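Local atomic coordinates of pyocin sheath PA0622 (Pseudomonas aeruginosa, PDB entry 6PYT), a protein that probably forms the contractile sheath around the tube of an R-type pyocin, a phage-tail-like bacteriocin. Residues S24-L29 with Q124-V129. Numbering follows the deposited sequence.
Sequences SSVIGL and QPRLLV
Strand 127-129 runs parallel to strand 21-33, and the two exchange main-chain hydrogen bonds most firmly around Gly28. Gly28 N gives a hydrogen bond to Leu127 O (N-H...O 178°), almost along the carbonyl axis, and Gly28 O accepts one from Val129 N at 2.8 Å. Glycine suits this place because the face it shares with Leu128 is crowded: Pro125 CB lies 3.7 Å from Gly28 N, and Leu128 CD2 lies 4.1 Å from Gly28 CA. The other face, with Ile27, Leu29, Leu127 and Val129, is apolar. Ile27 and Leu127 run alongside each other out of the sheet, with Ile27 CG1 4.0 Å from Leu127 CB, while Ile27 CG2, anti to its backbone N, meets Val129 CG1 at 3.8 Å. That methyl of Val129 is wedged between its own N and C (chi1 56°), where it also reaches Leu29 CG. These four branched aliphatic chains fill their buried face without a polar side-chain group; Ser25 OG borders it beside Leu127 CD1.

Toward Gln124 the pairing loosens. Val26 O takes two weak, bent hydrogen bonds, from Arg126 N and Leu127 N, and Pro125 has no N-H to give. The partly exposed Arg126 chain kinks twice, so that Arg126 NE reaches back 3.3 Å to Gln124 O, from above the carbonyl plane.

The pair lies centrally in a mixed sheet with helices on both faces, an alpha/beta layered core: Ile27 and Leu29 bond onward to strand 76-86, and Leu128 to Ile153 of strand 153-156. Helices 64-73 and 201-214 cover the Ile27-Leu127 face, whereas helix 139-150 packs on Pro125 and Leu128.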
loop_
_atom_site.group_PDB
_atom_site.type_symbol
_atom_site.label_atom_id
_atom_site.label_comp_id
_atom_site.label_asym_id
_atom_site.label_seq_id
_atom_site.Cartn_x
_atom_site.Cartn_y
_atom_site.Cartn_z
ATOM N N SER B 24 46.055 -17.655 -21.399
ATOM C CA SER B 24 47.008 -18.268 -20.485
ATOM C C SER B 24 47.927 -19.271 -21.160
ATOM O O SER B 24 48.913 -19.689 -20.546
ATOM C CB SER B 24 46.276 -18.965 -19.335
ATOM O OG SER B 24 45.573 -18.032 -18.533
ATOM N N SER B 25 47.628 -19.673 -22.389
ATOM C CA SER B 25 48.456 -20.648 -23.075
ATOM C C SER B 25 49.779 -20.027 -23.506
ATOM O O SER B 25 49.864 -18.833 -23.798
ATOM C CB SER B 25 47.723 -21.203 -24.292
ATOM O OG SER B 25 48.549 -22.091 -25.012
ATOM N N VAL B 26 50.819 -20.855 -23.533
ATOM C CA VAL B 26 52.153 -20.442 -23.946
ATOM C C VAL B 26 52.480 -21.110 -25.272
ATOM O O VAL B 26 52.043 -22.234 -25.537
ATOM C CB VAL B 26 53.203 -20.764 -22.870
ATOM C CG1 VAL B 26 53.006 -19.884 -21.687
ATOM C CG2 VAL B 26 53.014 -22.145 -22.400
ATOM N N ILE B 27 53.226 -20.402 -26.116
ATOM C CA ILE B 27 53.454 -20.781 -27.506
ATOM C C ILE B 27 54.949 -20.751 -27.772
ATOM O O ILE B 27 55.629 -19.784 -27.433
ATOM C CB ILE B 27 52.710 -19.839 -28.476
ATOM C CG1 ILE B 27 51.200 -19.982 -28.312
ATOM C CG2 ILE B 27 53.085 -20.103 -29.909
ATOM C CD1 ILE B 27 50.414 -18.947 -29.037
ATOM N N GLY B 28 55.473 -21.831 -28.380
ATOM C CA GLY B 28 56.869 -21.909 -28.724
ATOM C C GLY B 28 57.082 -21.569 -30.179
ATOM O O GLY B 28 56.605 -22.272 -31.069
ATOM N N LEU B 29 57.820 -20.492 -30.424
ATOM C CA LEU B 29 57.959 -19.912 -31.747
ATOM C C LEU B 29 59.424 -19.929 -32.156
ATOM O O LEU B 29 60.316 -19.763 -31.324
ATOM C CB LEU B 29 57.408 -18.480 -31.761
ATOM C CG LEU B 29 57.051 -17.754 -33.055
ATOM C CD1 LEU B 29 55.941 -16.796 -32.763
ATOM C CD2 LEU B 29 58.209 -16.987 -33.611
ATOM N N GLN B 124 56.259 -23.347 -20.083
ATOM C CA GLN B 124 56.553 -24.580 -20.796
ATOM C C GLN B 124 55.637 -24.686 -22.004
ATOM O O GLN B 124 54.443 -24.968 -21.830
ATOM C CB GLN B 124 56.355 -25.775 -19.890
ATOM C CG GLN B 124 56.694 -27.077 -20.545
ATOM C CD GLN B 124 56.486 -28.238 -19.626
ATOM O OE1 GLN B 124 56.025 -28.072 -18.498
ATOM N NE2 GLN B 124 56.828 -29.425 -20.091
ATOM N N PRO B 125 56.154 -24.547 -23.231
ATOM C CA PRO B 125 55.316 -24.256 -24.409
ATOM C C PRO B 125 54.360 -25.383 -24.768
ATOM O O PRO B 125 54.779 -26.491 -25.103
ATOM C CB PRO B 125 56.345 -24.031 -25.520
ATOM C CG PRO B 125 57.574 -23.663 -24.822
ATOM C CD PRO B 125 57.583 -24.452 -23.560
ATOM N N ARG B 126 53.064 -25.084 -24.691
ATOM C CA ARG B 126 52.006 -26.015 -25.053
ATOM C C ARG B 126 51.681 -25.986 -26.535
ATOM O O ARG B 126 50.924 -26.839 -27.005
ATOM C CB ARG B 126 50.727 -25.699 -24.272
ATOM C CG ARG B 126 50.839 -25.728 -22.751
ATOM C CD ARG B 126 51.012 -27.119 -22.176
ATOM N NE ARG B 126 52.405 -27.524 -22.069
ATOM C CZ ARG B 126 52.798 -28.756 -21.772
ATOM N NH1 ARG B 126 51.902 -29.702 -21.548
ATOM N NH2 ARG B 126 54.088 -29.041 -21.696
ATOM N N LEU B 127 52.211 -25.023 -27.277
ATOM C CA LEU B 127 52.006 -24.935 -28.714
ATOM C C LEU B 127 53.328 -24.630 -29.386
ATOM O O LEU B 127 54.045 -23.719 -28.966
ATOM C CB LEU B 127 50.983 -23.858 -29.068
ATOM C CG LEU B 127 49.537 -24.220 -28.794
ATOM C CD1 LEU B 127 48.664 -23.013 -28.953
ATOM C CD2 LEU B 127 49.173 -25.313 -29.756
ATOM N N LEU B 128 53.636 -25.380 -30.432
ATOM C CA LEU B 128 54.903 -25.270 -31.129
ATOM C C LEU B 128 54.649 -24.854 -32.563
ATOM O O LEU B 128 53.865 -25.494 -33.267
ATOM C CB LEU B 128 55.655 -26.593 -31.094
ATOM C CG LEU B 128 56.021 -26.987 -29.677
ATOM C CD1 LEU B 128 56.620 -28.355 -29.662
ATOM C CD2 LEU B 128 56.978 -25.975 -29.117
ATOM N N VAL B 129 55.322 -23.800 -32.996
ATOM C CA VAL B 129 55.104 -23.241 -34.320
ATOM C C VAL B 129 56.453 -22.821 -34.894
ATOM O O VAL B 129 57.288 -22.246 -34.191
ATOM C CB VAL B 129 54.078 -22.087 -34.263
ATOM C CG1 VAL B 129 54.484 -20.994 -33.293
ATOM C CG2 VAL B 129 53.867 -21.495 -35.605
#